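Local coordinates for protein tryptophan synthase alpha chain (Aquifex aeolicus, PDB 2EKC) that probably catalyses, as the alpha subunit of tryptophan synthase, the aldol cleavage of indoleglycerol phosphate to indole and glyceraldehyde 3-phosphate, at residues 46-51 with 95-100; 21-26 with 35-40; 84-89 with 119-124; 3-8 with 170-175; 125-130 with 149-154. All blocks are in the same frame, centred on the assembly; numbering follows the deposited sequence.

In the fold
The chain is a TIM barrel of eight parallel strands, and the five contacts sample its walls, its outer helices and one end. Contacts 1 and 5 join neighbouring strands, their centres about 11 Å apart and linked through strands 97-100 and 125-127. Contact 2 packs helix 30-42 on strand 18-24, which borders strand 47-51 of contact 1. Contact 3 ties helix 78-91 to the turn leading into strand 125-127. Contact 4 brings the N-terminal helix 3-14 against the start of strand 174-177, so that contacts 1, 2, 3 and 5 all lie between its two segments in sequence. Contacts 2 and 4, about 21 Å apart between centres, flank the core holding the probable catalytic residue E49.

Contact 1. Residues 46-51 with 95-100; sequences DILEIG and IPFLLM
L48, E49, I50 and G51 pair with F97, L98, L99 and M100 as parallel strands 4.5 Å apart at closest approach and 27° apart in direction, joined by four nearly straight backbone hydrogen bonds: L48 N to P96 O, L98 N to L48 O, I50 N to L98 O and M100 N to I50 O. The L98 N to L48 O bond measures 2.7 Å, and E49 CA adds a C-H contact to L98 O at 3.2 Å. On the face carrying L48, I50, F97 and L99, the phenyl ring of F97 is the centrepiece. L48 CG lies anti to the backbone N (chi1 -173°), and L48 CD2 sits 4.1 Å above the ring plane, displaced toward the rim, while I50 CD1 approaches F97 CD2 at 4.0 Å. The opposite face carries E49, probably a catalytic proton acceptor, with L98 and M100; L98 CD1 also meets I47 CG2 at 3.9 Å. Where the strands begin, P96 CD presses on D46 O at 3.2 Å, and this buried carbonyl has no hydrogen-bonding partner. Strand 18-24 continues the sheet beyond strand 47-51 through backbone bonds to I47, E49 and G51. Helix 78-91 covers the sheet face carrying L48 and F97 through S85 and L88, its R89 adding a cation-pi contact to F97, and helix 3-14 lies against D46, I47, I95 and P96.

Contact 2. Residues 21-26 with 35-40; sequences SYLMVG and KAFKEV
L23 is the hub through which the strand meets the helix. Its CB stands over one face of the F37 ring, 3.8 Å from the ring centroid and 24° off the normal, a CH-pi contact displaced toward the rim atoms CE1 and CZ. The backbone joins in, since L23 O lies 3.4 Å from F37 CZ. L23 CG is anti to the carbonyl carbon (chi1 -76°), and beyond it CD1 reaches the helix itself, touching A36 CB at 3.6 Å and V40 CG1 at 3.9 Å. Smaller contacts extend the packing along the strand in both directions: V25 CG2 meets F37 CE2 at 4.0 Å, the two side chains crossing at about a right angle, and S21 CB meets V40 CG2 at 4.2 Å. Farther out, L48 of the neighbouring strand together with L84 and L88 of helix 78-91 packs against the F37 side chain, while L249 and V253 of helix 246-258 pack against V40. T45 ties the two elements at the far end of the helix, its OG1 hydrogen-bonding both S21 OG and V40 O. Strand and helix run almost antiparallel, their axes 9.1 Å apart at closest approach. This is the apolar seam of a beta-alpha-beta crossover, here the first unit of the TIM barrel, in which helix 30-42 carries the chain back to strand 47-51.

Contact 3. Residues 84-89 with 119-124; sequences LSETLR and REKGID
S85 and R89 clasp the turn at G122, tying helix 78-91 to the end of helix 111-120, just before strand 125-127 of the barrel. The inner side is buried around S85, I123 and D124. S85 OG, anti to the backbone N (chi1 170°), donates to K121 O at 2.7 Å from above the carbonyl plane, and I123 CD1 packs on the same hydroxyl oxygen at 3.6 Å. G122, with positive phi, is the C-prime residue of the Schellman motif ending helix 111-120. The R89 chain bends at chi2 and chi3, and its NH2 meets G122 O at 3.0 Å within the guanidinium plane, then D124 OD2 at 2.9 Å in a salt bridge with the two planar groups 54° apart. On the partly exposed, solvent-facing side, K121 NZ bridges to E86 OE1 at 2.8 Å, and a water bound to E120 O reaches that oxygen weakly. Inside, D124 also accepts F97 N on OD2 and pairs with R3 through OD1; such surroundings would be expected to stabilise its carboxylate as an anion.

Contact 4. Residues 3-8 with 170-175; sequences RISDKF and ADEMTY
S5 N donates to E172 OE2 at 2.9 Å, meeting the oxygen from 51° out of the carboxylate plane; M1 N is a second donor to OE2. The other oxygen, E172 OE1, takes a hydrogen bond from S149 OG and one from a water, 2.7 Å away, that itself accepts from I4 N. S5 OG, hydrogen-bonded to M1 N, is also linked by a water to E172 O. The carboxylate thus faces N-H groups in the first turn of helix 3-14, whose positive dipole end would probably favour its anionic form. That helix precedes the first strand of the TIM barrel and lies across the end where the strands begin. The apolar contacts centre on M173. Its chi1 of 66° sets CG between the backbone N and the carbonyl carbon, beside I4 CG2. Farther along the chain, M173 SD packs on I4 CG2 at 3.7 Å. SD also approaches the edge of the F8 ring, 4.1 Å from F8 CE2, as a Met-aromatic contact. V210 of strand 209-212 lies against both F8 and M173.

Contact 5. Residues 125-130 with 149-154; sequences GFIVPD and SFVPLG
V151 O accepts a hydrogen bond from a water at 2.7 Å, and that water in turn accepts one from V128 N, bridging the two segments. A second water repeats the relay, donating to F126 O and accepting from V151 N, each at 2.8 Å. Direct strand pairing is confined to the start, where F126 N donates to S149 O at 3.2 Å, and the nearly fully extended G125 brings its CA equally close, 3.2 Å from S149 O. From there the backbones diverge, the CA separation growing from 4.1 Å at G125 and S149 to 7.6 Å at P129 and L153. Side chains fill in lightly: V151 CB rests on F126 O at 3.5 Å and faces I127 CG1, and L153 CD2 touches P129 CA at 3.9 Å. Helix 133-145 joins these strands in a beta-alpha-beta unit of the barrel, and I127 packs near the probable catalytic residue E49. Water thus stands in for part of the sheet bonding, satisfying main-chain groups that lie too far apart to pair directly.

Contact 1. Residues 46-51 with 95-100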
# COMPACT_ATOMS: atom_id res chain seq x y z
N ASP A 46 8.30 1.98 6.04
CA ASP A 46 8.18 0.67 6.68
C ASP A 46 7.52 -0.38 5.80
O ASP A 46 7.84 -1.56 5.87
CB ASP A 46 7.40 0.80 7.98
CG ASP A 46 8.08 1.73 8.96
OD1 ASP A 46 9.19 1.37 9.41
OD2 ASP A 46 7.52 2.81 9.26
N ILE A 47 6.57 0.07 4.98
CA ILE A 47 5.85 -0.82 4.08
C ILE A 47 5.71 -0.11 2.75
O ILE A 47 5.31 1.06 2.70
CB ILE A 47 4.44 -1.14 4.62
CG1 ILE A 47 4.55 -1.92 5.94
CG2 ILE A 47 3.64 -1.95 3.59
CD1 ILE A 47 3.22 -2.12 6.64
N LEU A 48 6.05 -0.80 1.67
CA LEU A 48 5.99 -0.20 0.35
C LEU A 48 4.79 -0.65 -0.46
O LEU A 48 4.44 -1.83 -0.48
CB LEU A 48 7.27 -0.55 -0.42
CG LEU A 48 7.48 0.12 -1.77
CD1 LEU A 48 7.68 1.62 -1.55
CD2 LEU A 48 8.69 -0.48 -2.47
N GLU A 49 4.12 0.30 -1.12
CA GLU A 49 3.01 -0.03 -1.99
C GLU A 49 3.54 0.26 -3.40
O GLU A 49 3.92 1.40 -3.71
CB GLU A 49 1.78 0.85 -1.74
CG GLU A 49 1.19 0.76 -0.34
CD GLU A 49 -0.19 1.38 -0.27
OE1 GLU A 49 -0.43 2.38 -0.99
OE2 GLU A 49 -1.04 0.88 0.50
N ILE A 50 3.58 -0.77 -4.23
CA ILE A 50 4.09 -0.66 -5.59
C ILE A 50 2.95 -0.54 -6.59
O ILE A 50 2.16 -1.47 -6.75
CB ILE A 50 4.94 -1.91 -5.93
CG1 ILE A 50 6.05 -2.08 -4.89
CG2 ILE A 50 5.52 -1.78 -7.33
CD1 ILE A 50 6.96 -3.31 -5.10
N GLY A 51 2.87 0.61 -7.26
CA GLY A 51 1.80 0.84 -8.22
C GLY A 51 1.98 0.17 -9.57
O GLY A 51 3.00 0.36 -10.23
N ILE A 95 11.62 -5.33 4.25
CA ILE A 95 10.53 -4.38 4.07
C ILE A 95 9.38 -5.03 3.30
O ILE A 95 9.55 -5.52 2.18
CB ILE A 95 10.98 -3.12 3.27
CG1 ILE A 95 12.11 -2.39 4.01
CG2 ILE A 95 9.78 -2.19 3.04
CD1 ILE A 95 11.74 -1.90 5.39
N PRO A 96 8.18 -5.07 3.90
CA PRO A 96 7.03 -5.68 3.22
C PRO A 96 6.69 -4.93 1.93
O PRO A 96 6.65 -3.69 1.92
CB PRO A 96 5.91 -5.54 4.25
CG PRO A 96 6.63 -5.53 5.55
CD PRO A 96 7.82 -4.66 5.27
N PHE A 97 6.46 -5.67 0.85
CA PHE A 97 6.09 -5.09 -0.44
C PHE A 97 4.64 -5.45 -0.76
O PHE A 97 4.29 -6.63 -0.80
CB PHE A 97 6.97 -5.64 -1.58
CG PHE A 97 8.39 -5.12 -1.60
CD1 PHE A 97 8.88 -4.31 -0.58
CD2 PHE A 97 9.24 -5.47 -2.64
CE1 PHE A 97 10.19 -3.86 -0.60
CE2 PHE A 97 10.56 -5.02 -2.67
CZ PHE A 97 11.04 -4.21 -1.65
N LEU A 98 3.81 -4.44 -0.99
CA LEU A 98 2.41 -4.66 -1.32
C LEU A 98 2.17 -4.20 -2.75
O LEU A 98 2.40 -3.02 -3.07
CB LEU A 98 1.49 -3.87 -0.39
CG LEU A 98 1.41 -4.26 1.08
CD1 LEU A 98 0.44 -3.33 1.78
CD2 LEU A 98 0.95 -5.71 1.21
N LEU A 99 1.74 -5.11 -3.61
CA LEU A 99 1.47 -4.76 -4.99
C LEU A 99 0.08 -4.15 -5.10
O LEU A 99 -0.90 -4.76 -4.67
CB LEU A 99 1.55 -6.00 -5.90
CG LEU A 99 1.22 -5.73 -7.37
CD1 LEU A 99 2.35 -4.91 -8.01
CD2 LEU A 99 1.03 -7.04 -8.12
N MET A 100 0.01 -2.94 -5.65
CA MET A 100 -1.26 -2.26 -5.83
C MET A 100 -1.70 -2.55 -7.26
O MET A 100 -1.14 -2.00 -8.21
CB MET A 100 -1.11 -0.75 -5.62
CG MET A 100 -2.43 0.02 -5.59
SD MET A 100 -3.24 0.24 -7.20
CE MET A 100 -4.33 -1.05 -7.23

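Contact 2. Residues 21-26 with 35-40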
# COMPACT_ATOMS: atom_id res chain seq x y z
N SER A 21 4.48 3.91 2.08
CA SER A 21 4.69 4.81 0.95
C SER A 21 4.24 4.19 -0.36
O SER A 21 4.56 3.03 -0.66
CB SER A 21 6.16 5.21 0.86
OG SER A 21 6.58 5.84 2.06
N TYR A 22 3.51 4.97 -1.14
CA TYR A 22 2.97 4.52 -2.41
C TYR A 22 3.54 5.33 -3.57
O TYR A 22 3.42 6.56 -3.61
CB TYR A 22 1.44 4.63 -2.32
CG TYR A 22 0.64 4.34 -3.57
CD1 TYR A 22 1.05 3.38 -4.50
CD2 TYR A 22 -0.58 4.99 -3.80
CE1 TYR A 22 0.28 3.09 -5.63
CE2 TYR A 22 -1.36 4.70 -4.92
CZ TYR A 22 -0.93 3.75 -5.83
OH TYR A 22 -1.70 3.49 -6.94
N LEU A 23 4.18 4.63 -4.51
CA LEU A 23 4.75 5.24 -5.70
C LEU A 23 4.36 4.38 -6.90
O LEU A 23 4.06 3.20 -6.75
CB LEU A 23 6.29 5.31 -5.61
CG LEU A 23 6.92 6.39 -4.71
CD1 LEU A 23 8.43 6.18 -4.66
CD2 LEU A 23 6.59 7.77 -5.26
N MET A 24 4.36 4.98 -8.09
CA MET A 24 3.98 4.28 -9.32
C MET A 24 5.19 3.88 -10.16
O MET A 24 6.06 4.71 -10.44
CB MET A 24 3.06 5.17 -10.16
CG MET A 24 2.58 4.54 -11.46
SD MET A 24 1.33 3.27 -11.18
CE MET A 24 0.01 4.28 -10.55
N VAL A 25 5.25 2.62 -10.58
CA VAL A 25 6.35 2.17 -11.41
C VAL A 25 6.24 2.82 -12.78
O VAL A 25 5.19 2.76 -13.41
CB VAL A 25 6.34 0.64 -11.63
CG1 VAL A 25 7.49 0.25 -12.56
CG2 VAL A 25 6.46 -0.10 -10.30
N GLY A 26 7.32 3.46 -13.23
CA GLY A 26 7.30 4.09 -14.54
C GLY A 26 6.94 5.56 -14.59
O GLY A 26 6.89 6.15 -15.67
N LYS A 35 14.60 5.47 -8.65
CA LYS A 35 15.35 6.30 -7.72
C LYS A 35 14.43 6.75 -6.59
O LYS A 35 14.82 6.76 -5.43
CB LYS A 35 15.94 7.52 -8.45
CG LYS A 35 16.99 7.14 -9.49
CD LYS A 35 17.49 8.35 -10.26
CE LYS A 35 18.46 7.92 -11.35
NZ LYS A 35 18.92 9.05 -12.20
N ALA A 36 13.19 7.09 -6.95
CA ALA A 36 12.19 7.52 -5.97
C ALA A 36 11.94 6.41 -4.95
O ALA A 36 11.93 6.65 -3.74
CB ALA A 36 10.90 7.87 -6.69
N PHE A 37 11.70 5.20 -5.45
CA PHE A 37 11.46 4.04 -4.58
C PHE A 37 12.63 3.85 -3.60
O PHE A 37 12.42 3.66 -2.40
CB PHE A 37 11.28 2.78 -5.42
CG PHE A 37 9.85 2.53 -5.85
CD1 PHE A 37 8.88 2.21 -4.92
CD2 PHE A 37 9.50 2.58 -7.19
CE1 PHE A 37 7.56 1.95 -5.31
CE2 PHE A 37 8.19 2.32 -7.60
CZ PHE A 37 7.22 2.00 -6.66
N LYS A 38 13.85 3.91 -4.11
CA LYS A 38 15.02 3.74 -3.26
C LYS A 38 15.11 4.84 -2.21
O LYS A 38 15.46 4.58 -1.05
CB LYS A 38 16.29 3.73 -4.13
CG LYS A 38 16.42 2.49 -5.00
CD LYS A 38 17.66 2.55 -5.87
CE LYS A 38 17.89 1.23 -6.59
NZ LYS A 38 19.06 1.30 -7.51
N GLU A 39 14.76 6.06 -2.60
CA GLU A 39 14.81 7.20 -1.69
C GLU A 39 13.84 7.06 -0.52
O GLU A 39 14.22 7.30 0.63
CB GLU A 39 14.52 8.48 -2.46
CG GLU A 39 14.76 9.76 -1.68
CD GLU A 39 16.23 9.94 -1.31
OE1 GLU A 39 17.09 9.47 -2.07
OE2 GLU A 39 16.52 10.57 -0.27
N VAL A 40 12.59 6.67 -0.80
CA VAL A 40 11.62 6.55 0.28
C VAL A 40 11.98 5.39 1.21
O VAL A 40 11.68 5.44 2.41
CB VAL A 40 10.16 6.39 -0.24
CG1 VAL A 40 9.83 7.52 -1.22
CG2 VAL A 40 9.94 5.02 -0.88

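Contact 3. Residues 84-89 with 119-124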
# COMPACT_ATOMS: atom_id res chain seq x y z
N LEU A 84 11.19 -4.42 -10.91
CA LEU A 84 11.49 -3.37 -9.93
C LEU A 84 11.36 -3.94 -8.52
O LEU A 84 12.17 -3.63 -7.65
CB LEU A 84 10.54 -2.18 -10.12
CG LEU A 84 10.70 -0.99 -9.16
CD1 LEU A 84 10.29 0.30 -9.85
CD2 LEU A 84 9.86 -1.22 -7.91
N SER A 85 10.34 -4.76 -8.29
CA SER A 85 10.15 -5.38 -6.98
C SER A 85 11.37 -6.26 -6.66
O SER A 85 11.94 -6.18 -5.58
CB SER A 85 8.88 -6.25 -6.97
OG SER A 85 8.81 -7.04 -5.79
N GLU A 86 11.76 -7.10 -7.61
CA GLU A 86 12.90 -7.98 -7.41
C GLU A 86 14.17 -7.17 -7.12
O GLU A 86 14.95 -7.51 -6.24
CB GLU A 86 13.11 -8.87 -8.64
CG GLU A 86 14.33 -9.78 -8.54
CD GLU A 86 14.53 -10.62 -9.79
OE1 GLU A 86 13.75 -11.57 -10.01
OE2 GLU A 86 15.48 -10.33 -10.56
N THR A 87 14.36 -6.08 -7.87
CA THR A 87 15.53 -5.23 -7.67
C THR A 87 15.57 -4.63 -6.27
O THR A 87 16.61 -4.63 -5.61
CB THR A 87 15.56 -4.10 -8.71
OG1 THR A 87 15.71 -4.67 -10.02
CG2 THR A 87 16.72 -3.16 -8.45
N LEU A 88 14.43 -4.12 -5.80
CA LEU A 88 14.36 -3.51 -4.48
C LEU A 88 14.46 -4.56 -3.37
O LEU A 88 15.03 -4.30 -2.31
CB LEU A 88 13.06 -2.72 -4.33
CG LEU A 88 12.88 -1.49 -5.22
CD1 LEU A 88 11.54 -0.86 -4.95
CD2 LEU A 88 14.00 -0.48 -4.94
N ARG A 89 13.89 -5.73 -3.61
CA ARG A 89 13.91 -6.81 -2.63
C ARG A 89 15.33 -7.19 -2.23
O ARG A 89 15.59 -7.51 -1.07
CB ARG A 89 13.18 -8.04 -3.19
CG ARG A 89 13.26 -9.26 -2.28
CD ARG A 89 12.80 -8.92 -0.87
NE ARG A 89 11.36 -8.67 -0.80
CZ ARG A 89 10.80 -7.79 0.01
NH1 ARG A 89 11.55 -7.05 0.82
NH2 ARG A 89 9.48 -7.64 0.02
N ARG A 119 4.85 -13.72 -6.19
CA ARG A 119 5.59 -14.33 -5.08
C ARG A 119 7.06 -14.53 -5.42
O ARG A 119 7.94 -14.28 -4.59
CB ARG A 119 4.95 -15.67 -4.71
CG ARG A 119 5.48 -16.27 -3.42
CD ARG A 119 5.29 -15.29 -2.27
NE ARG A 119 5.57 -15.89 -0.96
CZ ARG A 119 5.64 -15.20 0.17
NH1 ARG A 119 5.47 -13.88 0.16
NH2 ARG A 119 5.89 -15.82 1.32
N GLU A 120 7.34 -14.97 -6.64
CA GLU A 120 8.72 -15.21 -7.05
C GLU A 120 9.57 -13.94 -7.11
O GLU A 120 10.79 -14.01 -6.96
CB GLU A 120 8.75 -15.90 -8.42
CG GLU A 120 7.93 -17.18 -8.49
CD GLU A 120 8.19 -17.99 -9.75
OE1 GLU A 120 8.47 -17.37 -10.80
OE2 GLU A 120 8.09 -19.23 -9.70
N LYS A 121 8.93 -12.79 -7.32
CA LYS A 121 9.66 -11.53 -7.41
C LYS A 121 9.66 -10.65 -6.17
O LYS A 121 9.96 -9.46 -6.25
CB LYS A 121 9.14 -10.72 -8.60
CG LYS A 121 9.26 -11.41 -9.95
CD LYS A 121 10.70 -11.54 -10.38
CE LYS A 121 10.80 -12.18 -11.76
NZ LYS A 121 12.20 -12.28 -12.24
N GLY A 122 9.33 -11.22 -5.01
CA GLY A 122 9.37 -10.44 -3.78
C GLY A 122 8.11 -9.78 -3.26
O GLY A 122 8.17 -9.08 -2.24
N ILE A 123 6.97 -9.98 -3.91
CA ILE A 123 5.73 -9.36 -3.43
C ILE A 123 5.22 -10.11 -2.20
O ILE A 123 5.21 -11.34 -2.18
CB ILE A 123 4.63 -9.35 -4.52
CG1 ILE A 123 5.07 -8.49 -5.71
CG2 ILE A 123 3.33 -8.82 -3.94
CD1 ILE A 123 5.28 -7.01 -5.37
N ASP A 124 4.81 -9.36 -1.18
CA ASP A 124 4.31 -9.97 0.05
C ASP A 124 2.80 -10.09 0.10
O ASP A 124 2.27 -11.03 0.70
CB ASP A 124 4.80 -9.18 1.26
CG ASP A 124 6.28 -9.31 1.46
OD1 ASP A 124 6.74 -10.44 1.71
OD2 ASP A 124 6.99 -8.28 1.37
O HOH W 1 13.33 -13.19 -7.07

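Contact 4. Residues 3-8 with 170-175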
# COMPACT_ATOMS: atom_id res chain seq x y z
N ARG A 3 6.46 -11.00 6.29
CA ARG A 3 7.10 -9.70 6.48
C ARG A 3 6.20 -8.64 7.10
O ARG A 3 6.67 -7.78 7.84
CB ARG A 3 7.66 -9.17 5.16
CG ARG A 3 8.79 -9.99 4.55
CD ARG A 3 9.52 -9.18 3.48
NE ARG A 3 10.67 -9.89 2.92
CZ ARG A 3 10.59 -10.83 1.98
NH1 ARG A 3 9.40 -11.18 1.49
NH2 ARG A 3 11.69 -11.42 1.53
N ILE A 4 4.91 -8.69 6.79
CA ILE A 4 3.98 -7.70 7.33
C ILE A 4 3.87 -7.84 8.85
O ILE A 4 4.06 -6.87 9.58
CB ILE A 4 2.58 -7.84 6.70
CG1 ILE A 4 2.66 -7.54 5.20
CG2 ILE A 4 1.61 -6.89 7.38
CD1 ILE A 4 1.36 -7.74 4.46
N SER A 5 3.56 -9.05 9.31
CA SER A 5 3.45 -9.28 10.74
C SER A 5 4.78 -9.00 11.44
O SER A 5 4.79 -8.37 12.51
CB SER A 5 3.02 -10.71 11.01
OG SER A 5 1.64 -10.86 10.73
N ASP A 6 5.89 -9.45 10.86
CA ASP A 6 7.19 -9.21 11.47
C ASP A 6 7.44 -7.71 11.62
O ASP A 6 7.90 -7.25 12.66
CB ASP A 6 8.33 -9.80 10.62
CG ASP A 6 8.28 -11.31 10.52
OD1 ASP A 6 7.68 -11.96 11.40
OD2 ASP A 6 8.86 -11.86 9.56
N LYS A 7 7.13 -6.95 10.57
CA LYS A 7 7.35 -5.50 10.61
C LYS A 7 6.55 -4.80 11.70
O LYS A 7 7.09 -3.96 12.43
CB LYS A 7 7.02 -4.87 9.26
CG LYS A 7 7.27 -3.37 9.21
CD LYS A 7 8.72 -3.01 9.53
CE LYS A 7 9.68 -3.56 8.47
NZ LYS A 7 11.10 -3.21 8.77
N PHE A 8 5.27 -5.12 11.82
CA PHE A 8 4.44 -4.48 12.84
C PHE A 8 4.89 -4.88 14.25
O PHE A 8 4.82 -4.08 15.18
CB PHE A 8 2.96 -4.83 12.62
CG PHE A 8 2.28 -3.92 11.63
CD1 PHE A 8 2.11 -2.57 11.91
CD2 PHE A 8 1.82 -4.42 10.42
CE1 PHE A 8 1.49 -1.71 11.00
CE2 PHE A 8 1.19 -3.57 9.49
CZ PHE A 8 1.03 -2.22 9.78
N ALA A 170 -8.58 -10.57 6.57
CA ALA A 170 -7.20 -10.09 6.61
C ALA A 170 -6.24 -11.13 7.17
O ALA A 170 -6.50 -11.75 8.20
CB ALA A 170 -7.12 -8.81 7.44
N ASP A 171 -5.12 -11.33 6.48
CA ASP A 171 -4.12 -12.28 6.93
C ASP A 171 -3.23 -11.63 7.99
O ASP A 171 -2.92 -12.24 9.01
CB ASP A 171 -3.23 -12.75 5.77
CG ASP A 171 -3.97 -13.64 4.79
OD1 ASP A 171 -4.59 -14.63 5.24
OD2 ASP A 171 -3.92 -13.35 3.58
N GLU A 172 -2.83 -10.38 7.74
CA GLU A 172 -1.94 -9.68 8.67
C GLU A 172 -2.28 -8.22 8.93
O GLU A 172 -1.86 -7.66 9.95
CB GLU A 172 -0.51 -9.77 8.15
CG GLU A 172 0.03 -11.19 8.01
CD GLU A 172 1.32 -11.22 7.22
OE1 GLU A 172 1.25 -11.19 5.97
OE2 GLU A 172 2.41 -11.25 7.85
N MET A 173 -3.01 -7.58 8.02
CA MET A 173 -3.34 -6.18 8.20
C MET A 173 -4.54 -5.74 7.38
O MET A 173 -4.97 -6.44 6.46
CB MET A 173 -2.14 -5.31 7.82
CG MET A 173 -1.80 -5.39 6.34
SD MET A 173 -0.47 -4.28 5.86
CE MET A 173 -1.31 -2.72 5.92
N THR A 174 -5.07 -4.57 7.71
CA THR A 174 -6.22 -4.01 7.02
C THR A 174 -5.93 -2.57 6.63
O THR A 174 -5.07 -1.91 7.21
CB THR A 174 -7.49 -4.02 7.91
OG1 THR A 174 -7.27 -3.19 9.05
CG2 THR A 174 -7.81 -5.44 8.36
N TYR A 175 -6.67 -2.08 5.64
CA TYR A 175 -6.52 -0.71 5.17
C TYR A 175 -7.88 -0.01 5.13
O TYR A 175 -8.81 -0.49 4.49
CB TYR A 175 -5.91 -0.69 3.77
CG TYR A 175 -5.90 0.70 3.16
CD1 TYR A 175 -5.12 1.72 3.71
CD2 TYR A 175 -6.73 1.02 2.08
CE1 TYR A 175 -5.17 3.02 3.21
CE2 TYR A 175 -6.79 2.32 1.57
CZ TYR A 175 -6.01 3.32 2.15
OH TYR A 175 -6.08 4.61 1.67
O HOH W 2 3.58 -10.49 4.80
O HOH W 3 -0.14 -8.99 11.81

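Contact 5. Residues 125-130 with 149-154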
# COMPACT_ATOMS: atom_id res chain seq x y z
N GLY A 125 2.10 -9.14 -0.53
CA GLY A 125 0.65 -9.18 -0.54
C GLY A 125 0.08 -8.21 -1.56
O GLY A 125 0.83 -7.52 -2.24
N PHE A 126 -1.25 -8.17 -1.68
CA PHE A 126 -1.90 -7.27 -2.63
C PHE A 126 -2.86 -6.29 -1.97
O PHE A 126 -3.32 -6.50 -0.85
CB PHE A 126 -2.77 -8.03 -3.66
CG PHE A 126 -2.03 -9.02 -4.53
CD1 PHE A 126 -0.67 -8.92 -4.75
CD2 PHE A 126 -2.75 -10.03 -5.18
CE1 PHE A 126 -0.02 -9.82 -5.61
CE2 PHE A 126 -2.12 -10.93 -6.03
CZ PHE A 126 -0.74 -10.83 -6.25
N ILE A 127 -3.14 -5.21 -2.69
CA ILE A 127 -4.14 -4.23 -2.30
C ILE A 127 -4.89 -4.06 -3.62
O ILE A 127 -4.34 -3.52 -4.58
CB ILE A 127 -3.56 -2.87 -1.88
CG1 ILE A 127 -2.94 -2.97 -0.49
CG2 ILE A 127 -4.68 -1.82 -1.87
CD1 ILE A 127 -2.38 -1.66 0.02
N VAL A 128 -6.12 -4.56 -3.67
CA VAL A 128 -6.95 -4.49 -4.86
C VAL A 128 -8.09 -3.53 -4.57
O VAL A 128 -9.09 -3.91 -3.96
CB VAL A 128 -7.50 -5.89 -5.22
CG1 VAL A 128 -8.29 -5.83 -6.51
CG2 VAL A 128 -6.35 -6.87 -5.34
N PRO A 129 -7.96 -2.27 -5.00
CA PRO A 129 -8.94 -1.21 -4.80
C PRO A 129 -10.33 -1.42 -5.40
O PRO A 129 -11.31 -0.89 -4.88
CB PRO A 129 -8.24 0.02 -5.39
CG PRO A 129 -7.46 -0.57 -6.51
CD PRO A 129 -6.87 -1.81 -5.88
N ASP A 130 -10.43 -2.20 -6.47
CA ASP A 130 -11.73 -2.42 -7.10
C ASP A 130 -12.14 -3.89 -7.14
O ASP A 130 -12.83 -4.31 -8.06
CB ASP A 130 -11.72 -1.85 -8.52
CG ASP A 130 -10.87 -2.67 -9.49
OD1 ASP A 130 -9.92 -3.34 -9.05
OD2 ASP A 130 -11.16 -2.62 -10.70
N SER A 149 -0.32 -12.18 1.20
CA SER A 149 -1.20 -11.59 2.19
C SER A 149 -2.38 -10.80 1.61
O SER A 149 -2.20 -9.89 0.81
CB SER A 149 -0.38 -10.69 3.12
OG SER A 149 -1.06 -10.43 4.33
N PHE A 150 -3.59 -11.17 2.04
CA PHE A 150 -4.79 -10.48 1.58
C PHE A 150 -5.07 -9.30 2.50
O PHE A 150 -5.19 -9.45 3.72
CB PHE A 150 -5.99 -11.44 1.58
CG PHE A 150 -7.23 -10.83 1.01
CD1 PHE A 150 -7.36 -10.64 -0.36
CD2 PHE A 150 -8.28 -10.43 1.84
CE1 PHE A 150 -8.51 -10.05 -0.90
CE2 PHE A 150 -9.43 -9.84 1.31
CZ PHE A 150 -9.54 -9.65 -0.06
N VAL A 151 -5.17 -8.11 1.92
CA VAL A 151 -5.42 -6.90 2.68
C VAL A 151 -6.79 -6.32 2.34
O VAL A 151 -6.95 -5.65 1.32
CB VAL A 151 -4.33 -5.84 2.39
CG1 VAL A 151 -4.59 -4.58 3.19
CG2 VAL A 151 -2.95 -6.41 2.71
N PRO A 152 -7.80 -6.57 3.19
CA PRO A 152 -9.15 -6.05 2.94
C PRO A 152 -9.23 -4.54 3.12
O PRO A 152 -8.42 -3.94 3.83
CB PRO A 152 -10.00 -6.81 3.95
CG PRO A 152 -9.05 -6.98 5.11
CD PRO A 152 -7.76 -7.38 4.42
N LEU A 153 -10.20 -3.92 2.46
CA LEU A 153 -10.36 -2.47 2.56
C LEU A 153 -11.60 -2.09 3.36
O LEU A 153 -12.66 -2.68 3.20
CB LEU A 153 -10.43 -1.84 1.17
CG LEU A 153 -9.11 -1.72 0.41
CD1 LEU A 153 -8.54 -3.10 0.12
CD2 LEU A 153 -9.34 -0.96 -0.88
N GLY A 154 -11.44 -1.11 4.24
CA GLY A 154 -12.55 -0.66 5.06
C GLY A 154 -12.83 0.80 4.77
O GLY A 154 -12.07 1.45 4.06
O HOH W 4 -5.43 -8.31 -0.86
O HOH W 5 -6.98 -5.89 -1.32